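PDB 3DXL: allergen Aed a 2, which binds and sequesters biogenic amines and leukotrienes of the vertebrate host response, and so helps the female mosquito to feed on blood. Local coordinates for residues A[176-181]-A[250-255]; A[222-227]-A[254-259]. One frame throughout, in Å; residues are numbered along the deposited sequence.

How the contacts relate
Contacts 1 and 2 both lie about 23 Å (centre to centre) from the middle of the chain and share S254 and S255, where helix 243-253 gives way to helix 257-271. Contact 1 is partly buried and sets the end of helix 243-253 against the loop after helix 172-175, beside the amine pocket; contact 2 is more fully buried, joins the turn to helix 223-234 and is remote from the annotated sites. Valine methyls make both contacts, without a hydrogen bond across either, but contact 1 adds an aromatic ring and a carboxylate. L251, next to V252, reaches contact 2: its CD2 packs 3.7 Å from L225 CD1.

Contact 1. Residues A[176-181]-A[250-255]; sequences RQYTVL and CLVESS
V180 and V252 both hold CG1 anti to the backbone N, with chi1 of -179° and 167°, and in each the second methyl lies anti to the carbonyl carbon. These torsions place V180 CG2 3.8 Å from V252 CG1, the two side chains sliding past each other in opposite directions. The other methyl, V252 CG2, comes to 4.0 Å from Y178 CD1, approaching the ring at a slant. V252 is thus spread over two loop residues, and its CG1 also packs against the backbone, 3.6 Å from Y178 O. At the more exposed margin E253 extends its chain until OE2 stands 4.2 Å from V180 CG2, while the charge of that oxygen is met by K249 one turn back in the helix.

Y178 has a positive phi (67°), as the C-prime residue of the Schellman motif that ends helix 172-175, and its side chain leaves the backbone toward V252. On the opposing segment, L251 O receives both S254 OG, at 2.8 Å, and S254 N, at 3.2 Å, from one face of its plane, which ties down the chain as it leaves the helix.

At the far end of the ring from its backbone, the Y178 hydroxyl is hydrogen-bonded to D265, which binds noradrenaline; R176, another noradrenaline-binding residue, forms a salt bridge with E158 of that site. Across the contact itself the chemistry is purely van der Waals: V252 supports one side of the ring without competing for the hydroxyl, consistent with Y178 bordering the amine pocket and positioning D265.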
ATOM      1  N   ARG A 176      -4.724   7.333  20.396  1.00  9.97           N
ATOM      2  CA  ARG A 176      -3.423   7.785  19.911  1.00 11.07           C
ATOM      3  C   ARG A 176      -2.315   7.525  20.921  1.00 11.96           C
ATOM      4  O   ARG A 176      -1.136   7.590  20.574  1.00 12.68           O
ATOM      5  CB  ARG A 176      -3.455   9.263  19.539  1.00 11.19           C
ATOM      6  CG  ARG A 176      -4.274   9.568  18.303  1.00 11.13           C
ATOM      7  CD  ARG A 176      -4.083  11.006  17.913  1.00 14.46           C
ATOM      8  NE  ARG A 176      -4.834  11.351  16.709  1.00 14.95           N
ATOM      9  CZ  ARG A 176      -4.817  12.550  16.137  1.00 17.70           C
ATOM     10  NH1 ARG A 176      -4.078  13.528  16.650  1.00 19.37           N
ATOM     11  NH2 ARG A 176      -5.536  12.770  15.043  1.00 18.52           N
ATOM     12  N   GLN A 177      -2.703   7.231  22.160  1.00 11.96           N
ATOM     13  CA  GLN A 177      -1.745   6.855  23.209  1.00 12.96           C
ATOM     14  C   GLN A 177      -1.652   5.336  23.386  1.00 12.08           C
ATOM     15  O   GLN A 177      -1.185   4.835  24.419  1.00 12.22           O
ATOM     16  CB  GLN A 177      -2.086   7.556  24.529  1.00 13.86           C
ATOM     17  CG  GLN A 177      -1.970   9.075  24.462  1.00 16.69           C
ATOM     18  CD  GLN A 177      -2.297   9.741  25.778  1.00 17.44           C
ATOM     19  OE1 GLN A 177      -1.467   9.788  26.688  1.00 22.23           O
ATOM     20  NE2 GLN A 177      -3.512  10.255  25.890  1.00 20.88           N
ATOM     21  N   TYR A 178      -2.090   4.605  22.364  1.00 10.81           N
ATOM     22  CA  TYR A 178      -1.959   3.137  22.320  1.00 10.79           C
ATOM     23  C   TYR A 178      -2.805   2.393  23.354  1.00 10.96           C
ATOM     24  O   TYR A 178      -2.490   1.270  23.723  1.00 11.72           O
ATOM     25  CB  TYR A 178      -0.484   2.690  22.378  1.00 11.19           C
ATOM     26  CG  TYR A 178       0.271   3.006  21.105  1.00  9.89           C
ATOM     27  CD1 TYR A 178       0.171   2.175  19.984  1.00 10.68           C
ATOM     28  CD2 TYR A 178       1.068   4.139  21.011  1.00 10.89           C
ATOM     29  CE1 TYR A 178       0.848   2.463  18.811  1.00 10.73           C
ATOM     30  CE2 TYR A 178       1.752   4.447  19.835  1.00 11.17           C
ATOM     31  CZ  TYR A 178       1.645   3.590  18.736  1.00 10.34           C
ATOM     32  OH  TYR A 178       2.314   3.850  17.550  1.00 10.85           O
ATOM     33  N   THR A 179      -3.890   3.010  23.809  1.00 10.89           N
ATOM     34  CA  THR A 179      -4.886   2.285  24.588  1.00 11.30           C
ATOM     35  C   THR A 179      -5.655   1.358  23.653  1.00 11.11           C
ATOM     36  O   THR A 179      -6.183   1.789  22.621  1.00 10.99           O
ATOM     37  CB  THR A 179      -5.833   3.245  25.321  1.00 11.53           C
ATOM     38  OG1 THR A 179      -5.089   3.894  26.350  1.00 14.80           O
ATOM     39  CG2 THR A 179      -6.995   2.508  25.959  1.00 12.05           C
ATOM     40  N   VAL A 180      -5.704   0.084  24.008  1.00 11.24           N
ATOM     41  CA  VAL A 180      -6.406  -0.917  23.214  1.00 11.98           C
ATOM     42  C   VAL A 180      -7.843  -1.058  23.707  1.00 11.99           C
ATOM     43  O   VAL A 180      -8.101  -1.712  24.718  1.00 13.68           O
ATOM     44  CB  VAL A 180      -5.692  -2.283  23.264  1.00 12.26           C
ATOM     45  CG1 VAL A 180      -6.437  -3.293  22.395  1.00 13.17           C
ATOM     46  CG2 VAL A 180      -4.227  -2.166  22.804  1.00 12.22           C
ATOM     47  N   LEU A 181      -8.771  -0.413  23.013  1.00 11.47           N
ATOM     48  CA  LEU A 181     -10.188  -0.531  23.323  1.00 11.86           C
ATOM     49  C   LEU A 181     -10.739  -1.894  22.885  1.00 12.42           C
ATOM     50  O   LEU A 181     -10.115  -2.597  22.078  1.00 12.88           O
ATOM     51  CB  LEU A 181     -10.974   0.631  22.704  1.00 12.43           C
ATOM     52  CG  LEU A 181     -10.494   2.042  23.073  1.00 12.28           C
ATOM     53  CD1 LEU A 181     -11.271   3.085  22.299  1.00 13.69           C
ATOM     54  CD2 LEU A 181     -10.628   2.303  24.580  1.00 12.57           C
ATOM     55  N   CYS A 250      -1.942  -7.585  20.474  1.00 13.11           N
ATOM     56  CA  CYS A 250      -0.846  -8.471  20.819  1.00 13.03           C
ATOM     57  C   CYS A 250       0.490  -7.737  20.779  1.00 12.70           C
ATOM     58  O   CYS A 250       1.272  -7.810  21.721  1.00 13.10           O
ATOM     59  CB  CYS A 250      -0.833  -9.682  19.889  1.00 13.97           C
ATOM     60  SG  CYS A 250       0.158 -11.070  20.463  1.00 17.38           S
ATOM     61  N   LEU A 251       0.739  -7.000  19.697  1.00 11.89           N
ATOM     62  CA  LEU A 251       1.982  -6.255  19.559  1.00 11.58           C
ATOM     63  C   LEU A 251       2.131  -5.182  20.638  1.00 11.20           C
ATOM     64  O   LEU A 251       3.199  -5.049  21.241  1.00 12.06           O
ATOM     65  CB  LEU A 251       2.095  -5.641  18.162  1.00 11.61           C
ATOM     66  CG  LEU A 251       2.454  -6.652  17.065  1.00 12.27           C
ATOM     67  CD1 LEU A 251       2.057  -6.122  15.699  1.00 13.35           C
ATOM     68  CD2 LEU A 251       3.932  -6.969  17.115  1.00 13.13           C
ATOM     69  N   VAL A 252       1.056  -4.430  20.871  1.00 11.16           N
ATOM     70  CA  VAL A 252       1.056  -3.336  21.846  1.00 11.78           C
ATOM     71  C   VAL A 252       1.321  -3.818  23.280  1.00 11.49           C
ATOM     72  O   VAL A 252       1.878  -3.083  24.097  1.00 11.95           O
ATOM     73  CB  VAL A 252      -0.269  -2.508  21.753  1.00 11.94           C
ATOM     74  CG1 VAL A 252      -0.444  -1.562  22.954  1.00 13.43           C
ATOM     75  CG2 VAL A 252      -0.299  -1.724  20.451  1.00 12.95           C
ATOM     76  N   GLU A 253       0.932  -5.056  23.566  1.00 11.25           N
ATOM     77  CA  GLU A 253       1.075  -5.631  24.901  1.00 11.83           C
ATOM     78  C   GLU A 253       2.289  -6.546  25.040  1.00 12.12           C
ATOM     79  O   GLU A 253       2.540  -7.079  26.123  1.00 13.01           O
ATOM     80  CB  GLU A 253      -0.223  -6.351  25.261  1.00 11.87           C
ATOM     81  CG  GLU A 253      -1.404  -5.371  25.373  1.00 12.75           C
ATOM     82  CD  GLU A 253      -2.772  -6.024  25.534  1.00 12.23           C
ATOM     83  OE1 GLU A 253      -2.859  -7.265  25.648  1.00 14.76           O
ATOM     84  OE2 GLU A 253      -3.776  -5.278  25.538  1.00 13.38           O
ATOM     85  N   SER A 254       3.065  -6.690  23.963  1.00 11.64           N
ATOM     86  CA  SER A 254       4.175  -7.654  23.897  1.00 11.85           C
ATOM     87  C   SER A 254       5.518  -7.094  24.374  1.00 11.94           C
ATOM     88  O   SER A 254       5.656  -5.910  24.636  1.00 12.30           O
ATOM     89  CB  SER A 254       4.348  -8.136  22.456  1.00 11.89           C
ATOM     90  OG  SER A 254       5.035  -7.153  21.702  1.00 11.79           O
ATOM     91  N   SER A 255       6.524  -7.968  24.435  1.00 12.01           N
ATOM     92  CA  SER A 255       7.886  -7.570  24.779  1.00 13.03           C
ATOM     93  C   SER A 255       8.577  -6.705  23.715  1.00 12.45           C
ATOM     94  O   SER A 255       9.674  -6.210  23.950  1.00 13.26           O
ATOM     95  CB  SER A 255       8.740  -8.808  25.052  1.00 13.31           C
ATOM     96  OG  SER A 255       8.804  -9.620  23.890  1.00 15.70           O
TER

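Contact 2. Residues A[222-227]-A[254-259]. Unlike the reference sequence in segment 222-227: E227 (reference Lys).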
ATOM      1  N   THR A 222      14.616  -7.470  13.874  1.00 15.09           N
ATOM      2  CA  THR A 222      13.310  -8.087  13.740  1.00 15.13           C
ATOM      3  C   THR A 222      13.211  -9.510  14.284  1.00 14.27           C
ATOM      4  O   THR A 222      12.160 -10.124  14.205  1.00 13.35           O
ATOM      5  CB  THR A 222      12.858  -8.080  12.273  1.00 15.43           C
ATOM      6  OG1 THR A 222      13.829  -8.777  11.487  1.00 17.41           O
ATOM      7  CG2 THR A 222      12.732  -6.646  11.751  1.00 16.99           C
ATOM      8  N   LYS A 223      14.296 -10.042  14.847  1.00 13.92           N
ATOM      9  CA  LYS A 223      14.234 -11.402  15.391  1.00 14.58           C
ATOM     10  C   LYS A 223      13.214 -11.534  16.524  1.00 13.48           C
ATOM     11  O   LYS A 223      12.374 -12.442  16.525  1.00 13.00           O
ATOM     12  CB  LYS A 223      15.615 -11.901  15.836  1.00 14.71           C
ATOM     13  CG  LYS A 223      16.518 -12.321  14.692  1.00 15.89           C
ATOM     14  CD  LYS A 223      17.878 -12.798  15.203  1.00 16.58           C
ATOM     15  CE  LYS A 223      19.000 -11.797  14.899  1.00 20.17           C
ATOM     16  NZ  LYS A 223      19.322 -10.805  15.973  1.00 17.65           N
ATOM     17  N   ALA A 224      13.267 -10.610  17.480  1.00 12.80           N
ATOM     18  CA  ALA A 224      12.334 -10.642  18.597  1.00 13.32           C
ATOM     19  C   ALA A 224      10.899 -10.436  18.101  1.00 12.83           C
ATOM     20  O   ALA A 224       9.987 -11.108  18.550  1.00 12.36           O
ATOM     21  CB  ALA A 224      12.719  -9.615  19.656  1.00 13.80           C
ATOM     22  N   LEU A 225      10.720  -9.525  17.145  1.00 12.58           N
ATOM     23  CA  LEU A 225       9.411  -9.288  16.548  1.00 12.75           C
ATOM     24  C   LEU A 225       8.830 -10.555  15.930  1.00 12.89           C
ATOM     25  O   LEU A 225       7.670 -10.881  16.130  1.00 11.89           O
ATOM     26  CB  LEU A 225       9.509  -8.200  15.484  1.00 12.43           C
ATOM     27  CG  LEU A 225       8.294  -8.036  14.565  1.00 12.45           C
ATOM     28  CD1 LEU A 225       7.063  -7.525  15.316  1.00 12.13           C
ATOM     29  CD2 LEU A 225       8.619  -7.116  13.403  1.00 12.34           C
ATOM     30  N   GLU A 226       9.655 -11.277  15.181  1.00 13.87           N
ATOM     31  CA  GLU A 226       9.188 -12.488  14.527  1.00 14.66           C
ATOM     32  C   GLU A 226       8.715 -13.520  15.544  1.00 14.35           C
ATOM     33  O   GLU A 226       7.679 -14.152  15.356  1.00 13.13           O
ATOM     34  CB  GLU A 226      10.274 -13.087  13.636  1.00 15.39           C
ATOM     35  CG  GLU A 226      10.390 -12.432  12.264  1.00 18.47           C
ATOM     36  CD  GLU A 226      10.958 -13.375  11.196  1.00 21.42           C
ATOM     37  OE1 GLU A 226      11.858 -14.177  11.510  1.00 24.49           O
ATOM     38  OE2 GLU A 226      10.501 -13.312  10.036  1.00 25.25           O
ATOM     39  N   GLU A 227       9.465 -13.670  16.635  1.00 14.68           N
ATOM     40  CA  GLU A 227       9.082 -14.585  17.705  1.00 16.00           C
ATOM     41  C   GLU A 227       7.756 -14.174  18.344  1.00 14.52           C
ATOM     42  O   GLU A 227       6.868 -14.997  18.548  1.00 14.48           O
ATOM     43  CB  GLU A 227      10.191 -14.660  18.756  1.00 16.13           C
ATOM     44  CG  GLU A 227      11.449 -15.349  18.251  1.00 19.02           C
ATOM     45  CD  GLU A 227      12.657 -15.165  19.151  1.00 20.14           C
ATOM     46  OE1 GLU A 227      12.645 -14.279  20.038  1.00 24.69           O
ATOM     47  OE2 GLU A 227      13.635 -15.910  18.951  1.00 25.10           O
ATOM     48  N   SER A 254       3.065  -6.690  23.963  1.00 11.64           N
ATOM     49  CA  SER A 254       4.175  -7.654  23.897  1.00 11.85           C
ATOM     50  C   SER A 254       5.518  -7.094  24.374  1.00 11.94           C
ATOM     51  O   SER A 254       5.656  -5.910  24.636  1.00 12.30           O
ATOM     52  CB  SER A 254       4.348  -8.136  22.456  1.00 11.89           C
ATOM     53  OG  SER A 254       5.035  -7.153  21.702  1.00 11.79           O
ATOM     54  N   SER A 255       6.524  -7.968  24.435  1.00 12.01           N
ATOM     55  CA  SER A 255       7.886  -7.570  24.779  1.00 13.03           C
ATOM     56  C   SER A 255       8.577  -6.705  23.715  1.00 12.45           C
ATOM     57  O   SER A 255       9.674  -6.210  23.950  1.00 13.26           O
ATOM     58  CB  SER A 255       8.740  -8.808  25.052  1.00 13.31           C
ATOM     59  OG  SER A 255       8.804  -9.620  23.890  1.00 15.70           O
ATOM     60  N   VAL A 256       7.947  -6.515  22.551  1.00 12.08           N
ATOM     61  CA  VAL A 256       8.501  -5.598  21.547  1.00 12.16           C
ATOM     62  C   VAL A 256       7.658  -4.324  21.445  1.00 11.74           C
ATOM     63  O   VAL A 256       7.780  -3.580  20.475  1.00 11.77           O
ATOM     64  CB  VAL A 256       8.723  -6.265  20.142  1.00 12.43           C
ATOM     65  CG1 VAL A 256       9.680  -7.435  20.252  1.00 13.03           C
ATOM     66  CG2 VAL A 256       7.401  -6.704  19.504  1.00 12.28           C
ATOM     67  N   LYS A 257       6.825  -4.056  22.454  1.00 11.25           N
ATOM     68  CA  LYS A 257       5.877  -2.948  22.357  1.00 11.46           C
ATOM     69  C   LYS A 257       6.520  -1.599  22.075  1.00 10.72           C
ATOM     70  O   LYS A 257       5.977  -0.814  21.296  1.00 10.45           O
ATOM     71  CB  LYS A 257       4.969  -2.879  23.590  1.00 11.66           C
ATOM     72  CG  LYS A 257       5.662  -2.572  24.917  1.00 12.05           C
ATOM     73  CD  LYS A 257       4.670  -2.475  26.082  1.00 13.36           C
ATOM     74  CE  LYS A 257       4.161  -3.825  26.549  1.00 15.63           C
ATOM     75  NZ  LYS A 257       5.230  -4.608  27.220  1.00 16.65           N
ATOM     76  N   ASP A 258       7.661  -1.309  22.698  1.00 10.92           N
ATOM     77  CA  ASP A 258       8.300  -0.018  22.489  1.00 11.92           C
ATOM     78  C   ASP A 258       8.819   0.141  21.064  1.00 10.93           C
ATOM     79  O   ASP A 258       8.579   1.169  20.429  1.00 11.28           O
ATOM     80  CB  ASP A 258       9.403   0.225  23.520  1.00 12.96           C
ATOM     81  CG  ASP A 258       8.857   0.319  24.934  1.00 15.51           C
ATOM     82  OD1 ASP A 258       7.813   0.972  25.129  1.00 17.04           O
ATOM     83  OD2 ASP A 258       9.474  -0.272  25.839  1.00 19.54           O
ATOM     84  N   ASP A 259       9.501  -0.880  20.552  1.00 10.82           N
ATOM     85  CA  ASP A 259       9.935  -0.879  19.160  1.00 10.96           C
ATOM     86  C   ASP A 259       8.749  -0.822  18.209  1.00 10.33           C
ATOM     87  O   ASP A 259       8.808  -0.121  17.197  1.00 10.27           O
ATOM     88  CB  ASP A 259      10.786  -2.114  18.868  1.00 11.57           C
ATOM     89  CG  ASP A 259      12.148  -2.050  19.512  1.00 13.00           C
ATOM     90  OD1 ASP A 259      12.502  -1.000  20.085  1.00 13.90           O
ATOM     91  OD2 ASP A 259      12.879  -3.052  19.410  1.00 14.96           O
TER
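S254 O, two residues ahead of the V256 that packs on A224 and L225, is gripped twice by K257. The backbone K257 N comes to 3.1 Å and closes the type I turn from S254 to K257; K257 NZ curls back to 2.9 Å from S254 O, on the opposite face of the carbonyl and well above its plane (53°). The hydroxyl of the same serine accepts the amide two residues on, V256 N to S254 OG at 3.1 Å with an N-H...O angle of 154°, an ST turn.

Fixed by these bonds, V256 points its side chain at helix 223-234. Its CG1 meets A224 CB at 3.8 Å and lies 3.9 Å from L225 N, resting on the first turn of that helix, while CG2 packs more loosely at 4.3 Å from L225 CD1. With chi1 at -60°, CG1 is anti to the carbonyl carbon and turned to A224, which leaves CG2 between the backbone N and the carbonyl carbon. V228, one turn further along, also touches V256, and F215 of helix 208-217 touches L225.

Far from the annotated sites, this is plain packing of an interhelical turn on a helix: V256 occupies the N-cap position of helix 257-271, and its methyls seat the tight turn between consecutive helices on a third, in keeping with the all-helical PBP/GOBP fold.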